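Local coordinates for probable oxidoreductase (Mycobacterium abscessus, PDB 4EYE), which probably catalyses oxidation-reduction reactions as a quinone-oxidoreductase-like member of the medium-chain dehydrogenase/reductase family, at residues V51-K56 with V105-F110; L66-E71 with F80-E85; D133-V138 with K337-P342; A142-M147 with E307-P312. One frame throughout, in Å; residues are numbered along the deposited sequence.

Interaction 1 (V51-K56 with V105-F110)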
loop_
_atom_site.group_PDB
_atom_site.type_symbol
_atom_site.label_atom_id
_atom_site.label_comp_id
_atom_site.label_asym_id
_atom_site.label_seq_id
_atom_site.Cartn_x
_atom_site.Cartn_y
_atom_site.Cartn_z
ATOM N N VAL A 51 0.533 -21.332 -7.425
ATOM C CA VAL A 51 -0.043 -20.650 -8.563
ATOM C C VAL A 51 1.098 -19.840 -9.107
ATOM O O VAL A 51 1.721 -19.069 -8.377
ATOM C CB VAL A 51 -1.184 -19.707 -8.181
ATOM C CG1 VAL A 51 -1.713 -19.004 -9.434
ATOM C CG2 VAL A 51 -2.276 -20.470 -7.434
ATOM N N VAL A 52 1.397 -20.027 -10.384
ATOM C CA VAL A 52 2.425 -19.242 -11.046
ATOM C C VAL A 52 1.700 -18.170 -11.839
ATOM O O VAL A 52 0.776 -18.477 -12.588
ATOM C CB VAL A 52 3.294 -20.127 -11.968
ATOM C CG1 VAL A 52 4.274 -19.272 -12.755
ATOM C CG2 VAL A 52 3.993 -21.232 -11.145
ATOM N N VAL A 53 2.136 -16.929 -11.651
ATOM C CA VAL A 53 1.560 -15.722 -12.298
ATOM C C VAL A 53 2.628 -15.117 -13.202
ATOM O O VAL A 53 3.770 -14.900 -12.757
ATOM C CB VAL A 53 1.140 -14.656 -11.259
ATOM C CG1 VAL A 53 0.515 -13.429 -11.929
ATOM C CG2 VAL A 53 0.106 -15.201 -10.266
ATOM N N ASP A 54 2.254 -14.838 -14.460
ATOM C CA ASP A 54 3.020 -13.981 -15.332
ATOM C C ASP A 54 2.797 -12.518 -14.925
ATOM O O ASP A 54 1.702 -11.963 -15.070
ATOM C CB ASP A 54 2.640 -14.157 -16.835
ATOM C CG ASP A 54 3.130 -15.478 -17.404
ATOM O OD1 ASP A 54 3.762 -16.283 -16.691
ATOM O OD2 ASP A 54 2.876 -15.767 -18.578
ATOM N N VAL A 55 3.863 -11.893 -14.442
ATOM C CA VAL A 55 3.759 -10.570 -13.814
ATOM C C VAL A 55 3.637 -9.531 -14.914
ATOM O O VAL A 55 4.509 -9.472 -15.794
ATOM C CB VAL A 55 4.982 -10.282 -12.896
ATOM C CG1 VAL A 55 4.938 -8.875 -12.299
ATOM C CG2 VAL A 55 5.063 -11.328 -11.775
ATOM N N LYS A 56 2.575 -8.721 -14.854
ATOM C CA LYS A 56 2.439 -7.540 -15.711
ATOM C C LYS A 56 2.741 -6.235 -15.008
ATOM O O LYS A 56 3.042 -5.254 -15.638
ATOM C CB LYS A 56 1.015 -7.485 -16.333
ATOM C CG LYS A 56 0.641 -8.803 -17.056
ATOM C CD LYS A 56 1.457 -8.973 -18.345
ATOM C CE LYS A 56 1.273 -10.370 -18.951
ATOM N NZ LYS A 56 2.234 -10.562 -20.061
ATOM N N VAL A 105 -5.194 -11.854 -12.077
ATOM C CA VAL A 105 -5.111 -11.978 -10.618
ATOM C C VAL A 105 -4.114 -10.957 -10.031
ATOM O O VAL A 105 -3.206 -10.447 -10.720
ATOM C CB VAL A 105 -4.682 -13.395 -10.197
ATOM C CG1 VAL A 105 -5.774 -14.456 -10.500
ATOM C CG2 VAL A 105 -3.298 -13.743 -10.813
ATOM N N MET A 106 -4.346 -10.671 -8.748
ATOM C CA MET A 106 -3.432 -9.996 -7.861
ATOM C C MET A 106 -2.808 -11.059 -6.949
ATOM O O MET A 106 -3.470 -12.044 -6.608
ATOM C CB MET A 106 -4.186 -8.982 -7.028
ATOM C CG MET A 106 -4.726 -7.834 -7.867
ATOM S SD MET A 106 -6.258 -7.115 -7.251
ATOM C CE MET A 106 -5.783 -6.556 -5.633
ATOM N N ALA A 107 -1.542 -10.867 -6.576
ATOM C CA ALA A 107 -0.801 -11.852 -5.816
ATOM C C ALA A 107 0.056 -11.126 -4.758
ATOM O O ALA A 107 0.568 -9.999 -4.979
ATOM C CB ALA A 107 0.099 -12.668 -6.735
ATOM N N PHE A 108 0.221 -11.755 -3.610
ATOM C CA PHE A 108 1.198 -11.262 -2.663
ATOM C C PHE A 108 2.056 -12.364 -2.127
ATOM O O PHE A 108 1.570 -13.463 -1.933
ATOM C CB PHE A 108 0.533 -10.460 -1.581
ATOM C CG PHE A 108 -0.530 -11.188 -0.818
ATOM C CD1 PHE A 108 -0.217 -11.754 0.411
ATOM C CD2 PHE A 108 -1.856 -11.228 -1.253
ATOM C CE1 PHE A 108 -1.183 -12.420 1.162
ATOM C CE2 PHE A 108 -2.847 -11.892 -0.471
ATOM C CZ PHE A 108 -2.505 -12.474 0.730
ATOM N N ASN A 109 3.331 -12.035 -1.886
ATOM C CA ASN A 109 4.261 -12.932 -1.183
ATOM C C ASN A 109 5.352 -12.099 -0.464
ATOM O O ASN A 109 5.382 -10.873 -0.612
ATOM C CB ASN A 109 4.883 -13.903 -2.175
ATOM C CG ASN A 109 5.276 -15.235 -1.544
ATOM O OD1 ASN A 109 5.098 -15.480 -0.369
ATOM N ND2 ASN A 109 5.830 -16.102 -2.350
ATOM N N PHE A 110 6.221 -12.727 0.332
ATOM C CA PHE A 110 7.253 -11.955 1.036
ATOM C C PHE A 110 8.365 -11.508 0.100
ATOM O O PHE A 110 8.950 -10.432 0.320
ATOM C CB PHE A 110 7.762 -12.601 2.352
ATOM C CG PHE A 110 8.003 -14.069 2.277
ATOM C CD1 PHE A 110 9.278 -14.558 1.951
ATOM C CD2 PHE A 110 6.981 -14.976 2.547
ATOM C CE1 PHE A 110 9.526 -15.929 1.864
ATOM C CE2 PHE A 110 7.217 -16.358 2.464
ATOM C CZ PHE A 110 8.493 -16.832 2.126
#

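Interaction 2 (L66-E71 with F80-E85)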
loop_
_atom_site.group_PDB
_atom_site.type_symbol
_atom_site.label_atom_id
_atom_site.label_comp_id
_atom_site.label_asym_id
_atom_site.label_seq_id
_atom_site.Cartn_x
_atom_site.Cartn_y
_atom_site.Cartn_z
ATOM N N LEU A 66 12.904 -1.178 2.364
ATOM C CA LEU A 66 13.505 -1.523 3.656
ATOM C C LEU A 66 14.268 -2.841 3.554
ATOM O O LEU A 66 15.355 -2.963 4.130
ATOM C CB LEU A 66 12.422 -1.593 4.778
ATOM C CG LEU A 66 11.685 -0.271 5.144
ATOM C CD1 LEU A 66 10.741 -0.358 6.372
ATOM C CD2 LEU A 66 12.709 0.849 5.419
ATOM N N MET A 67 13.704 -3.813 2.824
ATOM C CA MET A 67 14.330 -5.111 2.678
ATOM C C MET A 67 15.658 -4.991 1.943
ATOM O O MET A 67 16.611 -5.644 2.295
ATOM C CB MET A 67 13.410 -6.104 1.970
ATOM C CG MET A 67 12.323 -6.579 2.886
ATOM S SD MET A 67 11.216 -7.795 2.132
ATOM C CE MET A 67 12.149 -9.263 2.392
ATOM N N THR A 68 15.717 -4.111 0.944
ATOM C CA THR A 68 16.974 -3.896 0.238
ATOM C C THR A 68 18.098 -3.327 1.131
ATOM O O THR A 68 19.276 -3.473 0.798
ATOM C CB THR A 68 16.819 -3.033 -0.988
ATOM O OG1 THR A 68 16.658 -1.657 -0.628
ATOM C CG2 THR A 68 15.640 -3.545 -1.833
ATOM N N LYS A 69 17.718 -2.713 2.254
ATOM C CA LYS A 69 18.700 -2.201 3.228
ATOM C C LYS A 69 18.903 -3.080 4.448
ATOM O O LYS A 69 19.596 -2.684 5.344
ATOM C CB LYS A 69 18.287 -0.807 3.728
ATOM C CG LYS A 69 18.222 0.229 2.631
ATOM C CD LYS A 69 18.078 1.632 3.146
ATOM C CE LYS A 69 16.849 1.782 4.035
ATOM N NZ LYS A 69 16.625 3.204 4.473
ATOM N N GLY A 70 18.244 -4.231 4.500
ATOM C CA GLY A 70 18.216 -5.072 5.681
ATOM C C GLY A 70 17.565 -4.419 6.898
ATOM O O GLY A 70 17.957 -4.711 8.035
ATOM N N GLU A 71 16.584 -3.532 6.664
ATOM C CA GLU A 71 15.944 -2.753 7.736
ATOM C C GLU A 71 14.481 -3.075 7.925
ATOM O O GLU A 71 13.791 -2.398 8.684
ATOM C CB GLU A 71 16.108 -1.255 7.491
ATOM C CG GLU A 71 17.541 -0.779 7.671
ATOM C CD GLU A 71 17.759 0.659 7.251
ATOM O OE1 GLU A 71 16.775 1.381 7.036
ATOM O OE2 GLU A 71 18.924 1.068 7.125
ATOM N N PHE A 80 18.407 -12.134 -3.144
ATOM C CA PHE A 80 16.957 -12.390 -3.164
ATOM C C PHE A 80 16.240 -11.397 -4.092
ATOM O O PHE A 80 16.702 -10.241 -4.296
ATOM C CB PHE A 80 16.328 -12.324 -1.745
ATOM C CG PHE A 80 16.237 -10.918 -1.181
ATOM C CD1 PHE A 80 15.131 -10.118 -1.416
ATOM C CD2 PHE A 80 17.248 -10.404 -0.396
ATOM C CE1 PHE A 80 15.039 -8.842 -0.883
ATOM C CE2 PHE A 80 17.170 -9.106 0.130
ATOM C CZ PHE A 80 16.074 -8.314 -0.158
ATOM N N VAL A 81 15.130 -11.845 -4.663
ATOM C CA VAL A 81 14.287 -10.968 -5.522
ATOM C C VAL A 81 13.302 -10.254 -4.628
ATOM O O VAL A 81 12.440 -10.908 -4.032
ATOM C CB VAL A 81 13.544 -11.778 -6.633
ATOM C CG1 VAL A 81 12.570 -10.889 -7.452
ATOM C CG2 VAL A 81 14.578 -12.385 -7.566
ATOM N N PRO A 82 13.415 -8.922 -4.489
ATOM C CA PRO A 82 12.403 -8.203 -3.722
ATOM C C PRO A 82 11.058 -8.135 -4.419
ATOM O O PRO A 82 10.945 -8.467 -5.595
ATOM C CB PRO A 82 12.981 -6.781 -3.605
ATOM C CG PRO A 82 14.372 -6.867 -4.157
ATOM C CD PRO A 82 14.386 -8.003 -5.097
ATOM N N GLY A 83 10.050 -7.741 -3.652
ATOM C CA GLY A 83 8.741 -7.382 -4.229
ATOM C C GLY A 83 7.639 -8.226 -3.659
ATOM O O GLY A 83 7.628 -9.484 -3.833
ATOM N N ILE A 84 6.735 -7.562 -2.961
ATOM C CA ILE A 84 5.662 -8.229 -2.277
ATOM C C ILE A 84 4.400 -8.322 -3.116
ATOM O O ILE A 84 3.621 -9.229 -2.913
ATOM C CB ILE A 84 5.321 -7.520 -0.965
ATOM C CG1 ILE A 84 6.471 -7.677 0.051
ATOM C CG2 ILE A 84 3.949 -7.983 -0.484
ATOM C CD1 ILE A 84 6.168 -7.001 1.416
ATOM N N GLU A 85 4.184 -7.390 -4.010
ATOM C CA GLU A 85 2.885 -7.191 -4.664
ATOM C C GLU A 85 3.037 -7.381 -6.155
ATOM O O GLU A 85 3.877 -6.706 -6.745
ATOM C CB GLU A 85 2.467 -5.717 -4.542
ATOM C CG GLU A 85 2.221 -5.163 -3.215
ATOM C CD GLU A 85 2.015 -3.665 -3.303
ATOM O OE1 GLU A 85 3.021 -2.956 -3.670
ATOM O OE2 GLU A 85 0.888 -3.225 -3.002
#

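Interaction 3 (D133-V138 with K337-P342)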
loop_
_atom_site.group_PDB
_atom_site.type_symbol
_atom_site.label_atom_id
_atom_site.label_comp_id
_atom_site.label_asym_id
_atom_site.label_seq_id
_atom_site.Cartn_x
_atom_site.Cartn_y
_atom_site.Cartn_z
ATOM N N ASP A 133 -6.787 -1.737 -14.823
ATOM C CA ASP A 133 -5.653 -2.342 -15.470
ATOM C C ASP A 133 -4.700 -2.971 -14.420
ATOM O O ASP A 133 -4.934 -2.839 -13.229
ATOM C CB ASP A 133 -4.937 -1.357 -16.429
ATOM C CG ASP A 133 -4.120 -0.301 -15.727
ATOM O OD1 ASP A 133 -3.728 -0.455 -14.541
ATOM O OD2 ASP A 133 -3.818 0.695 -16.395
ATOM N N ASP A 134 -3.666 -3.677 -14.876
ATOM C CA ASP A 134 -2.762 -4.418 -13.966
ATOM C C ASP A 134 -1.975 -3.542 -12.993
ATOM O O ASP A 134 -1.765 -3.922 -11.861
ATOM C CB ASP A 134 -1.826 -5.370 -14.748
ATOM C CG ASP A 134 -2.605 -6.471 -15.413
ATOM O OD1 ASP A 134 -3.742 -6.788 -14.993
ATOM O OD2 ASP A 134 -2.109 -7.054 -16.362
ATOM N N ALA A 135 -1.551 -2.372 -13.431
ATOM C CA ALA A 135 -0.908 -1.400 -12.511
ATOM C C ALA A 135 -1.865 -0.909 -11.404
ATOM O O ALA A 135 -1.513 -0.828 -10.228
ATOM C CB ALA A 135 -0.359 -0.222 -13.282
ATOM N N GLU A 136 -3.073 -0.536 -11.801
ATOM C CA GLU A 136 -4.084 -0.107 -10.838
ATOM C C GLU A 136 -4.432 -1.235 -9.886
ATOM O O GLU A 136 -4.610 -0.991 -8.685
ATOM C CB GLU A 136 -5.334 0.408 -11.571
ATOM C CG GLU A 136 -5.118 1.710 -12.372
ATOM C CD GLU A 136 -6.312 2.000 -13.323
ATOM O OE1 GLU A 136 -6.980 1.059 -13.799
ATOM O OE2 GLU A 136 -6.593 3.186 -13.491
ATOM N N ALA A 137 -4.488 -2.460 -10.408
ATOM C CA ALA A 137 -4.782 -3.646 -9.605
ATOM C C ALA A 137 -3.657 -3.919 -8.607
ATOM O O ALA A 137 -3.888 -4.111 -7.400
ATOM C CB ALA A 137 -4.996 -4.873 -10.473
ATOM N N VAL A 138 -2.413 -3.879 -9.080
ATOM C CA VAL A 138 -1.295 -4.128 -8.101
ATOM C C VAL A 138 -1.298 -3.074 -7.019
ATOM O O VAL A 138 -0.983 -3.355 -5.824
ATOM C CB VAL A 138 0.104 -4.354 -8.776
ATOM C CG1 VAL A 138 0.758 -3.005 -9.140
ATOM C CG2 VAL A 138 1.015 -5.217 -7.863
ATOM N N LYS A 337 1.265 5.432 -6.367
ATOM C CA LYS A 337 1.939 4.170 -6.528
ATOM C C LYS A 337 2.885 4.184 -7.747
ATOM O O LYS A 337 2.542 4.666 -8.813
ATOM C CB LYS A 337 0.892 3.052 -6.679
ATOM C CG LYS A 337 1.468 1.638 -6.561
ATOM C CD LYS A 337 1.786 1.326 -5.086
ATOM C CE LYS A 337 2.450 -0.012 -4.900
ATOM N NZ LYS A 337 2.670 -0.296 -3.449
ATOM N N MET A 338 4.039 3.558 -7.580
ATOM C CA MET A 338 4.943 3.233 -8.664
ATOM C C MET A 338 4.887 1.718 -8.911
ATOM O O MET A 338 4.886 0.939 -7.954
ATOM C CB MET A 338 6.364 3.590 -8.261
ATOM C CG MET A 338 7.500 2.959 -9.071
ATOM S SD MET A 338 9.166 3.405 -8.423
ATOM C CE MET A 338 9.506 4.957 -9.212
ATOM N N VAL A 339 4.977 1.327 -10.183
ATOM C CA VAL A 339 5.090 -0.069 -10.522
ATOM C C VAL A 339 6.236 -0.289 -11.490
ATOM O O VAL A 339 6.687 0.642 -12.183
ATOM C CB VAL A 339 3.753 -0.657 -11.063
ATOM C CG1 VAL A 339 2.566 -0.331 -10.134
ATOM C CG2 VAL A 339 3.434 -0.113 -12.447
ATOM N N LEU A 340 6.701 -1.528 -11.509
ATOM C CA LEU A 340 7.660 -2.011 -12.446
ATOM C C LEU A 340 6.964 -2.886 -13.452
ATOM O O LEU A 340 6.095 -3.707 -13.101
ATOM C CB LEU A 340 8.749 -2.842 -11.717
ATOM C CG LEU A 340 9.451 -2.179 -10.556
ATOM C CD1 LEU A 340 10.576 -3.077 -9.950
ATOM C CD2 LEU A 340 9.991 -0.784 -10.915
ATOM N N VAL A 341 7.351 -2.749 -14.704
ATOM C CA VAL A 341 6.721 -3.485 -15.808
ATOM C C VAL A 341 7.752 -4.374 -16.504
ATOM O O VAL A 341 8.691 -3.841 -17.091
ATOM C CB VAL A 341 6.192 -2.523 -16.858
ATOM C CG1 VAL A 341 5.367 -3.295 -17.927
ATOM C CG2 VAL A 341 5.383 -1.417 -16.190
ATOM N N PRO A 342 7.592 -5.712 -16.422
ATOM C CA PRO A 342 8.566 -6.627 -16.937
ATOM C C PRO A 342 8.645 -6.600 -18.458
ATOM O O PRO A 342 9.758 -6.631 -18.984
ATOM C CB PRO A 342 8.052 -7.994 -16.453
ATOM C CG PRO A 342 7.329 -7.702 -15.206
ATOM C CD PRO A 342 6.623 -6.391 -15.542
ATOM O OXT PRO A 342 7.628 -6.428 -19.146
#

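Interaction 4 (A142-M147 with E307-P312)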
loop_
_atom_site.group_PDB
_atom_site.type_symbol
_atom_site.label_atom_id
_atom_site.label_comp_id
_atom_site.label_asym_id
_atom_site.label_seq_id
_atom_site.Cartn_x
_atom_site.Cartn_y
_atom_site.Cartn_z
ATOM N N ALA A 142 -1.096 -4.036 -1.239
ATOM C CA ALA A 142 -0.689 -3.689 0.135
ATOM C C ALA A 142 -1.470 -2.479 0.623
ATOM O O ALA A 142 -2.126 -2.563 1.695
ATOM C CB ALA A 142 0.809 -3.447 0.262
ATOM N N ASN A 143 -1.462 -1.396 -0.145
ATOM C CA ASN A 143 -1.964 -0.150 0.395
ATOM C C ASN A 143 -3.489 -0.063 0.649
ATOM O O ASN A 143 -3.922 0.475 1.681
ATOM C CB ASN A 143 -1.497 1.076 -0.418
ATOM C CG ASN A 143 0.041 1.207 -0.484
ATOM O OD1 ASN A 143 0.739 0.623 0.326
ATOM N ND2 ASN A 143 0.558 1.971 -1.480
ATOM N N TYR A 144 -4.285 -0.599 -0.267
ATOM C CA TYR A 144 -5.746 -0.467 -0.189
ATOM C C TYR A 144 -6.355 -1.465 0.766
ATOM O O TYR A 144 -7.318 -1.110 1.489
ATOM C CB TYR A 144 -6.398 -0.456 -1.607
ATOM C CG TYR A 144 -6.095 0.853 -2.360
ATOM C CD1 TYR A 144 -4.801 1.152 -2.821
ATOM C CD2 TYR A 144 -7.077 1.814 -2.554
ATOM C CE1 TYR A 144 -4.515 2.318 -3.482
ATOM C CE2 TYR A 144 -6.792 3.009 -3.196
ATOM C CZ TYR A 144 -5.522 3.258 -3.688
ATOM O OH TYR A 144 -5.255 4.478 -4.320
ATOM N N HIS A 145 -5.838 -2.699 0.797
ATOM C CA HIS A 145 -6.330 -3.669 1.760
ATOM C C HIS A 145 -5.984 -3.255 3.154
ATOM O O HIS A 145 -6.790 -3.420 4.046
ATOM C CB HIS A 145 -5.770 -5.092 1.504
ATOM C CG HIS A 145 -6.452 -5.798 0.406
ATOM N ND1 HIS A 145 -7.456 -6.663 0.619
ATOM C CD2 HIS A 145 -6.286 -5.718 -0.981
ATOM C CE1 HIS A 145 -7.904 -7.091 -0.555
ATOM N NE2 HIS A 145 -7.190 -6.516 -1.522
ATOM N N THR A 146 -4.786 -2.691 3.351
ATOM C CA THR A 146 -4.395 -2.165 4.647
ATOM C C THR A 146 -5.359 -1.074 5.142
ATOM O O THR A 146 -5.811 -1.111 6.283
ATOM C CB THR A 146 -2.965 -1.596 4.618
ATOM O OG1 THR A 146 -2.060 -2.630 4.268
ATOM C CG2 THR A 146 -2.566 -1.026 5.971
ATOM N N MET A 147 -5.664 -0.130 4.264
ATOM C CA MET A 147 -6.509 0.995 4.613
ATOM C C MET A 147 -7.992 0.625 4.705
ATOM O O MET A 147 -8.666 1.152 5.577
ATOM C CB MET A 147 -6.241 2.231 3.732
ATOM C CG MET A 147 -4.897 2.952 4.019
ATOM S SD MET A 147 -4.623 3.327 5.796
ATOM C CE MET A 147 -6.154 4.160 6.223
ATOM N N GLU A 307 -17.781 1.632 -8.027
ATOM C CA GLU A 307 -18.363 2.935 -7.831
ATOM C C GLU A 307 -17.499 4.072 -8.386
ATOM O O GLU A 307 -17.967 5.222 -8.496
ATOM C CB GLU A 307 -18.668 3.156 -6.336
ATOM C CG GLU A 307 -19.757 2.225 -5.846
ATOM C CD GLU A 307 -19.952 2.297 -4.333
ATOM O OE1 GLU A 307 -19.186 3.011 -3.645
ATOM O OE2 GLU A 307 -20.926 1.681 -3.838
ATOM N N GLY A 308 -16.280 3.738 -8.795
ATOM C CA GLY A 308 -15.431 4.655 -9.586
ATOM C C GLY A 308 -14.012 4.838 -9.071
ATOM O O GLY A 308 -13.233 5.551 -9.688
ATOM N N MET A 309 -13.657 4.224 -7.947
ATOM C CA MET A 309 -12.314 4.446 -7.416
ATOM C C MET A 309 -11.242 3.895 -8.367
ATOM O O MET A 309 -11.293 2.745 -8.781
ATOM C CB MET A 309 -12.162 3.813 -6.014
ATOM C CG MET A 309 -10.881 4.179 -5.291
ATOM S SD MET A 309 -10.792 3.446 -3.643
ATOM C CE MET A 309 -10.530 1.703 -4.005
ATOM N N ARG A 310 -10.255 4.709 -8.670
ATOM C CA ARG A 310 -9.148 4.284 -9.493
ATOM C C ARG A 310 -7.838 4.658 -8.782
ATOM O O ARG A 310 -7.512 5.850 -8.664
ATOM C CB ARG A 310 -9.202 4.970 -10.890
ATOM C CG ARG A 310 -10.396 4.619 -11.739
ATOM C CD ARG A 310 -10.394 3.151 -12.173
ATOM N NE ARG A 310 -11.568 2.861 -12.969
ATOM C CZ ARG A 310 -12.754 2.501 -12.485
ATOM N NH1 ARG A 310 -12.955 2.361 -11.164
ATOM N NH2 ARG A 310 -13.777 2.300 -13.323
ATOM N N PRO A 311 -7.127 3.686 -8.259
ATOM C CA PRO A 311 -5.824 3.970 -7.658
ATOM C C PRO A 311 -4.882 4.698 -8.595
ATOM O O PRO A 311 -4.611 4.203 -9.707
ATOM C CB PRO A 311 -5.272 2.568 -7.345
ATOM C CG PRO A 311 -6.480 1.713 -7.185
ATOM C CD PRO A 311 -7.456 2.240 -8.208
ATOM N N PRO A 312 -4.388 5.881 -8.186
ATOM C CA PRO A 312 -3.401 6.603 -9.029
ATOM C C PRO A 312 -2.061 5.888 -9.132
ATOM O O PRO A 312 -1.498 5.484 -8.123
ATOM C CB PRO A 312 -3.238 7.966 -8.346
ATOM C CG PRO A 312 -4.307 8.049 -7.310
ATOM C CD PRO A 312 -4.804 6.650 -7.005
HETATM O O HOH W 1 -2.341 4.409 -5.490
#

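Interaction 1 (V51-K56 with V105-F110)
Val53 meets Val105 and Ala107 in the buried core of the GroES-like domain, where a curled beta sheet brings two strands that are not paired with each other face to face. The two valines do most of the work. CG2 of Val53 lies 3.7 Å from CG2 of Val105, and CG1 of Val53 is 4.0 Å from that same methyl. One branch of Val105 therefore sits against both branches of Val53, with the two side chains crossing at a slant. Val53 has CG1 anti to its backbone N (chi1 -179°), which turns CG2 anti to the carbonyl carbon and leaves both methyls facing Val105. On the other side, chi1 of -69° puts Val105 CG1 anti to the carbonyl carbon and leaves CG2 between N and the carbonyl carbon, where it meets Val53. The backbones stay well apart, with Val53 CA and Val105 CA 7.8 Å from each other. Strand 85-92 pairs antiparallel with both strands and so lies between them in the curled sheet. Ile125 touches all three residues, and Val90 and Val118 add to the same apolar cluster. On strand 51-55 the next residue, Asp54, takes no part in the cluster and forms a salt bridge through OD2 with Arg91. At the fringe of the contact, the CB methyl of Ala107 lies 4.3 Å from Val53 CG2.

Interaction 2 (L66-E71 with F80-E85)
Leu66 O is gripped by two backbone donors, and this ends the helix beside the point where Met67 and Thr68 meet Phe80 and Pro82. Lys69 N lies 3.0 Å from Leu66 O and Glu71 N lies 2.9 Å from it, the two arriving from opposite faces of the carbonyl plane. Gly70 makes the turn with a positive phi of 63°, and its N bonds to Met67 O at 3.1 Å. That oxygen also faces the second segment. Phe80 brings its CZ to 3.7 Å from Met67 O, with the oxygen at the ring edge and near the ring plane. The slightly positive rim of the ring probably suits the carbonyl oxygen. The same CZ is 4.1 Å from Met67 CB, so the far end of the ring touches both backbone and side chain. A chi1 of 72° sets Phe80 CG between the backbone N and carbonyl carbon and carries the ring toward the helix end. Thr68 adds a methyl contact, its CG2 resting 4.2 Å from Pro82 CG, and Leu36 touches both residues. Thr68 OG1 bonds to Tyr65 O, one turn back in the helix. Beyond the helix end, Lys69 NZ and Glu71 OE1 form a salt bridge of 3.1 Å. A helix closed by a Schellman motif is thus packed on the loop leading to strand 85-92 in the GroES-like domain.

Interaction 3 (D133-V138 with K337-P342)
Helix 134-140 passes over strand 337-341, and Ala135 CA comes within 6.5 Å of Val339 CA. Val339 points toward the helix and spreads its two methyls over separate partners. CG2 reaches Ala135 CB at 3.9 Å. CG1 meets Val138 CG1 at 3.4 Å, a close approach for two methyl carbons. The two valines run past each other in opposite directions. Val138 CG1 lies between its backbone N and carbonyl carbon (chi1 81°), which presents that methyl to Val339. The helix begins with a capping box. Glu136 N donates to Asp133 OD1 at 2.8 Å, almost in line with the C-O bond, and Asp133 N donates in return to Glu136 OE1 at 3.0 Å. That second donor reaches the anti side of the carboxylate, 18° out of its plane. The strand is the last of the chain and lies between strands 57-59 and 313-318, so the C-terminal end of the chain is built back into the sheet of the N-terminal part. Salt bridges surround the contact: Asp133 OD2 with Arg316, and Asp134 OD1 with Arg104. Lys337 points toward the helix, and its NZ bonds to Val60 O.

Interaction 4 (A142-M147 with E307-P312)
Tyr144 reaches from helix 143-154 into the loop after helix 293-306, and its ring is held by Pro311 and Met309. Pro311 lies over one face. Its CG is 4.2 Å from the ring centroid, 21° off the ring normal, a CH-pi contact shifted toward the rim. Pro311 CB is closer to the hydroxyl end, 3.7 Å from Tyr144 CZ. Met309 comes from another direction. Its SD lies at the ring edge, 5.2 Å from the centroid and 78° off the normal, a Met-aromatic contact. The terminal CE is 3.7 Å from Tyr144 CD2. Met309 extends with CG anti to its backbone N (chi1 -171°) and bends only at its last torsion, which brings sulfur and methyl alongside the ring. The phenol oxygen is wedged against the proline pair, with Pro312 CD 3.5 Å from Tyr144 OH. A water at the ring edge, in the ring plane, donates to Tyr144 OH at 3.1 Å and to Pro312 O at 3.0 Å. Gln178 OE1 also bonds to Tyr144 OH, while Gln178 NE2 bonds to Arg310 O. Gln178 belongs to helix 171-182, which follows the first strand of the Rossmann-type six-stranded parallel sheet. The contact therefore lies where that fold, which in relatives binds the nicotinamide cofactor, joins the rest of the chain. Its chemistry implies a mixed hold: apolar carbons and a sulfur pack against the ring, while the water and Gln178 satisfy its hydroxyl, consistent with an OH that accepts from one and donates to the other.

Overall arrangement
Interactions 1, 2 and 3 are buried, while interaction 4 is partly buried at the junction with the Rossmann-type fold. Interactions 1 and 3 share one branched sheet and rely on small aliphatic groups. Interactions 2 and 4 instead set an aromatic ring between a helix and a loop, and interaction 4 alone of the four adds a bridging water. Glu85 of interaction 2 links to both 3 and 4: its OE1 forms a 2.7 Å salt bridge with Lys337 NZ of interaction 3, and its OE2 lies 2.8 Å from Ala142 N of interaction 4, a probable hydrogen bond. Interactions 1 and 2 also touch, with Asn109 N 3.0 Å from Ile84 O. Helices 134-140 and 143-154 join interactions 3 and 4 in succession.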